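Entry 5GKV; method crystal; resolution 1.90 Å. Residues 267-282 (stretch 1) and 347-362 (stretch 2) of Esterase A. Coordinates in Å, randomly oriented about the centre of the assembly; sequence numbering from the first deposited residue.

Stretch 1 267-282: HATAPALARLMGALAH
Stretch 2 347-362: CAFADPTRGVSGAYVM

A single direct hydrogen bond joins the two stretches, and it ends on a helical carbonyl that is already engaged: Ser-357 OG donates to Ala-274 O at 2.8 Å, while Gly-278 N donates to the same Ala-274 O at 2.8 Å within the helix. Ser-357 adopts the p rotamer (chi1 60°), which brings OG to 3.1 Å from Gly-278 CA; a CB on Gly-278 would lie equally near OG and would clash with Ala-274 O.

Stretch 1 leaves a strand at Ala-268 and enters a helix at Ala-270. Thr-269, chi1 67° (p), caps it through a weak bond from Ala-272 N to Thr-269 OG1 (3.3 Å). Stretch 2 is an antiparallel hairpin, strands 347-351 and 356-362, with paired bonds such as Phe-349 N to Gly-358 O (3.0 Å) and Gly-358 N to Phe-349 O (3.1 Å). In the turn, residues 352-354 have helical phi/psi and Gly-355 has positive phi (77/19°); Arg-354 N donates to Asp-351 OD1 at 3.2 Å.

The helix lies over one face of this hairpin, running at 24° to strand 347-351 (axes 6.8 Å apart) and at 153° to strand 356-362 (6.3 Å). The CA register pairs Ala-270 with Ala-359 (5.2 Å), Ala-274 with Gly-358 (4.4 Å), Met-277 with Ala-350 (5.2 Å), Gly-278 with Ser-357 (5.0 Å) and Ala-281 with Pro-352 (4.0 Å). Strand alternation points Ala-348, Ala-350, Ser-357, Ala-359 and Val-361 toward the helix, and these mostly small side chains permit the close approach.

At the helix start, Val-361 (chi1 177°, t) places CG2 3.9 Å from Ala-270 CB and 3.9 Å from Leu-273 CD1. Leu-273 (m, t) bridges both strands, its CB 3.6 Å from Ala-359 CB and 3.9 Å from Ala-348 CB. Met-277 is m at all three chi angles; its CG lies 3.9 Å from Ala-348 CB and its CE 4.0 Å from Ala-350 CB. These contacts are apolar and buried. Opposite Ala-274, whose CB is 4.0 Å from Gly-358 CA, the strand has no side chain; a CB on Gly-358 would point away from the helix and clash with Phe-349 CE1.

Near the turn, Ala-281 CB sits 3.3 Å from Val-356 O and 4.2 Å from Ala-350 CB. Ala-281 O receives a CA-H...O contact from Gly-355 CA (3.5 Å, 169° at H). A water completes the junction, donating to Ala-281 O at 3.1 Å and to Pro-352 O at 2.7 Å. Altogether 676 Å² is buried.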

# COMPACT_ATOMS: atom_id res chain seq x y z
N HIS A 267 -4.82 2.92 -7.89
CA HIS A 267 -4.19 3.85 -8.83
C HIS A 267 -4.23 5.25 -8.25
O HIS A 267 -5.28 5.70 -7.77
CB HIS A 267 -4.90 3.84 -10.19
CG HIS A 267 -4.65 2.59 -10.98
ND1 HIS A 267 -5.28 1.40 -10.71
CD2 HIS A 267 -3.82 2.36 -12.03
CE1 HIS A 267 -4.85 0.48 -11.56
NE2 HIS A 267 -3.97 1.03 -12.37
N ALA A 268 -3.11 5.97 -8.33
CA ALA A 268 -3.06 7.29 -7.70
C ALA A 268 -1.92 8.10 -8.28
O ALA A 268 -1.05 7.58 -8.98
CB ALA A 268 -2.90 7.19 -6.18
N THR A 269 -1.91 9.39 -7.93
CA THR A 269 -0.74 10.24 -8.09
C THR A 269 -0.01 10.35 -6.75
O THR A 269 -0.57 10.07 -5.68
CB THR A 269 -1.11 11.65 -8.55
OG1 THR A 269 -1.83 12.30 -7.50
CG2 THR A 269 -1.94 11.62 -9.84
N ALA A 270 1.26 10.76 -6.82
CA ALA A 270 2.04 10.90 -5.59
C ALA A 270 1.43 11.93 -4.64
O ALA A 270 1.29 11.63 -3.44
CB ALA A 270 3.49 11.22 -5.95
N PRO A 271 1.02 13.13 -5.08
CA PRO A 271 0.41 14.07 -4.12
C PRO A 271 -0.86 13.54 -3.47
O PRO A 271 -1.14 13.88 -2.31
CB PRO A 271 0.13 15.32 -4.97
CG PRO A 271 1.01 15.20 -6.15
CD PRO A 271 1.14 13.74 -6.43
N ALA A 272 -1.68 12.78 -4.20
CA ALA A 272 -2.88 12.22 -3.59
C ALA A 272 -2.51 11.38 -2.37
O ALA A 272 -3.13 11.52 -1.30
CB ALA A 272 -3.67 11.40 -4.61
N LEU A 273 -1.48 10.53 -2.49
CA LEU A 273 -1.07 9.70 -1.36
C LEU A 273 -0.43 10.54 -0.27
O LEU A 273 -0.64 10.29 0.93
CB LEU A 273 -0.11 8.60 -1.83
CG LEU A 273 -0.76 7.55 -2.74
CD1 LEU A 273 0.33 6.72 -3.41
CD2 LEU A 273 -1.71 6.66 -1.94
N ALA A 274 0.37 11.54 -0.65
CA ALA A 274 1.02 12.37 0.36
C ALA A 274 -0.01 13.14 1.18
O ALA A 274 0.15 13.30 2.40
CB ALA A 274 2.02 13.34 -0.30
N ARG A 275 -1.09 13.60 0.53
CA ARG A 275 -2.15 14.30 1.25
C ARG A 275 -2.90 13.34 2.17
O ARG A 275 -3.17 13.68 3.33
CB ARG A 275 -3.10 14.97 0.26
CG ARG A 275 -2.45 16.08 -0.55
CD ARG A 275 -3.42 16.71 -1.55
NE ARG A 275 -4.61 17.20 -0.89
CZ ARG A 275 -5.81 17.28 -1.46
NH1 ARG A 275 -5.98 16.89 -2.73
NH2 ARG A 275 -6.85 17.73 -0.77
N LEU A 276 -3.23 12.14 1.69
CA LEU A 276 -3.97 11.19 2.51
C LEU A 276 -3.15 10.77 3.73
O LEU A 276 -3.64 10.82 4.87
CB LEU A 276 -4.38 9.97 1.68
CG LEU A 276 -5.20 8.91 2.43
CD1 LEU A 276 -6.52 9.49 2.91
CD2 LEU A 276 -5.44 7.70 1.56
N MET A 277 -1.89 10.35 3.51
CA MET A 277 -1.03 10.03 4.64
C MET A 277 -0.74 11.26 5.48
O MET A 277 -0.52 11.14 6.70
CB MET A 277 0.28 9.40 4.17
CG MET A 277 0.13 8.09 3.40
SD MET A 277 -0.80 6.81 4.27
CE MET A 277 0.49 6.25 5.40
N GLY A 278 -0.75 12.45 4.87
CA GLY A 278 -0.57 13.68 5.63
C GLY A 278 -1.63 13.87 6.70
O GLY A 278 -1.34 14.36 7.79
N ALA A 279 -2.87 13.46 6.41
CA ALA A 279 -3.91 13.53 7.43
C ALA A 279 -3.56 12.66 8.64
O ALA A 279 -3.77 13.07 9.78
CB ALA A 279 -5.26 13.11 6.84
N LEU A 280 -3.01 11.47 8.39
CA LEU A 280 -2.54 10.61 9.49
C LEU A 280 -1.32 11.19 10.20
O LEU A 280 -1.05 10.80 11.35
CB LEU A 280 -2.23 9.21 8.96
CG LEU A 280 -3.31 8.56 8.09
CD1 LEU A 280 -2.94 7.10 7.76
CD2 LEU A 280 -4.66 8.61 8.82
N ALA A 281 -0.57 12.08 9.56
CA ALA A 281 0.55 12.76 10.21
C ALA A 281 0.15 14.03 10.95
O ALA A 281 0.98 14.60 11.67
CB ALA A 281 1.64 13.13 9.19
N HIS A 282 -1.09 14.48 10.80
CA HIS A 282 -1.56 15.78 11.27
C HIS A 282 -2.90 15.64 11.99
O HIS A 282 -3.89 16.30 11.67
CB HIS A 282 -1.64 16.76 10.09
CG HIS A 282 -1.88 18.18 10.49
ND1 HIS A 282 -1.18 18.80 11.51
CD2 HIS A 282 -2.74 19.11 10.01
CE1 HIS A 282 -1.60 20.05 11.63
NE2 HIS A 282 -2.54 20.26 10.73
N CYS A 347 5.89 3.95 -2.78
CA CYS A 347 5.64 3.91 -1.34
C CYS A 347 4.85 5.15 -0.94
O CYS A 347 4.81 6.15 -1.66
CB CYS A 347 6.94 3.84 -0.53
SG CYS A 347 7.87 5.41 -0.51
N ALA A 348 4.24 5.07 0.24
CA ALA A 348 3.63 6.23 0.88
C ALA A 348 3.79 6.07 2.38
O ALA A 348 3.66 4.95 2.90
CB ALA A 348 2.16 6.38 0.49
N PHE A 349 4.08 7.17 3.08
CA PHE A 349 4.33 7.06 4.51
C PHE A 349 3.82 8.30 5.23
O PHE A 349 3.66 9.38 4.63
CB PHE A 349 5.83 6.89 4.80
CG PHE A 349 6.62 8.15 4.56
CD1 PHE A 349 7.01 8.49 3.27
CD2 PHE A 349 6.92 9.01 5.61
CE1 PHE A 349 7.72 9.68 3.04
CE2 PHE A 349 7.63 10.19 5.38
CZ PHE A 349 8.03 10.52 4.10
N ALA A 350 3.63 8.15 6.54
CA ALA A 350 3.26 9.23 7.45
C ALA A 350 4.21 9.22 8.64
O ALA A 350 4.61 8.16 9.11
CB ALA A 350 1.81 9.08 7.95
N ASP A 351 4.53 10.41 9.13
CA ASP A 351 5.36 10.57 10.33
C ASP A 351 4.60 11.49 11.28
O ASP A 351 4.69 12.72 11.18
CB ASP A 351 6.74 11.13 9.96
CG ASP A 351 7.64 11.33 11.17
OD1 ASP A 351 7.18 11.16 12.33
OD2 ASP A 351 8.81 11.70 10.94
N PRO A 352 3.82 10.92 12.20
CA PRO A 352 3.05 11.78 13.12
C PRO A 352 3.94 12.57 14.06
O PRO A 352 3.50 13.62 14.54
CB PRO A 352 2.17 10.79 13.89
CG PRO A 352 2.09 9.59 13.02
CD PRO A 352 3.44 9.51 12.32
N THR A 353 5.16 12.10 14.34
CA THR A 353 6.03 12.79 15.28
C THR A 353 6.53 14.11 14.70
O THR A 353 6.57 15.12 15.41
CB THR A 353 7.20 11.90 15.66
OG1 THR A 353 6.71 10.70 16.27
CG2 THR A 353 8.13 12.60 16.62
N ARG A 354 6.94 14.11 13.44
CA ARG A 354 7.42 15.31 12.77
C ARG A 354 6.32 16.03 11.99
O ARG A 354 6.55 17.14 11.51
CB ARG A 354 8.58 14.97 11.83
CG ARG A 354 9.68 14.11 12.46
CD ARG A 354 10.64 14.93 13.29
NE ARG A 354 11.37 15.90 12.49
CZ ARG A 354 12.55 15.68 11.93
NH1 ARG A 354 13.16 14.50 12.08
NH2 ARG A 354 13.14 16.64 11.22
N GLY A 355 5.14 15.43 11.84
CA GLY A 355 4.08 16.07 11.08
C GLY A 355 4.23 16.01 9.57
O GLY A 355 3.57 16.78 8.87
N VAL A 356 5.05 15.11 9.03
CA VAL A 356 5.32 15.10 7.60
C VAL A 356 4.80 13.80 7.00
O VAL A 356 4.52 12.82 7.70
CB VAL A 356 6.82 15.29 7.27
CG1 VAL A 356 7.34 16.56 7.92
CG2 VAL A 356 7.63 14.09 7.73
N SER A 357 4.66 13.80 5.67
CA SER A 357 4.24 12.61 4.93
C SER A 357 4.81 12.71 3.53
O SER A 357 5.27 13.78 3.10
CB SER A 357 2.71 12.50 4.87
OG SER A 357 2.20 13.66 4.23
N GLY A 358 4.75 11.60 2.79
CA GLY A 358 5.23 11.65 1.42
C GLY A 358 4.84 10.42 0.64
O GLY A 358 4.35 9.43 1.19
N ALA A 359 5.08 10.50 -0.67
CA ALA A 359 4.86 9.34 -1.52
C ALA A 359 5.77 9.42 -2.73
O ALA A 359 5.99 10.51 -3.27
CB ALA A 359 3.39 9.23 -1.96
N TYR A 360 6.29 8.27 -3.14
CA TYR A 360 7.05 8.13 -4.38
C TYR A 360 6.28 7.18 -5.28
O TYR A 360 5.97 6.05 -4.87
CB TYR A 360 8.44 7.59 -4.07
CG TYR A 360 9.24 7.15 -5.28
CD1 TYR A 360 9.86 8.08 -6.12
CD2 TYR A 360 9.41 5.80 -5.56
CE1 TYR A 360 10.60 7.67 -7.22
CE2 TYR A 360 10.14 5.38 -6.63
CZ TYR A 360 10.74 6.31 -7.46
OH TYR A 360 11.47 5.88 -8.55
N VAL A 361 5.96 7.62 -6.50
CA VAL A 361 5.14 6.83 -7.42
C VAL A 361 5.86 6.83 -8.76
O VAL A 361 6.12 7.90 -9.33
CB VAL A 361 3.72 7.39 -7.55
CG1 VAL A 361 2.93 6.57 -8.57
CG2 VAL A 361 3.00 7.36 -6.16
N MET A 362 6.18 5.65 -9.27
CA MET A 362 6.96 5.57 -10.50
C MET A 362 6.46 4.40 -11.34
O MET A 362 5.72 3.55 -10.86
CB MET A 362 8.47 5.41 -10.21
CG MET A 362 8.91 3.98 -9.81
SD MET A 362 8.05 3.17 -8.42
CE MET A 362 7.64 1.60 -9.18
O HOH W 1 0.87 14.24 14.72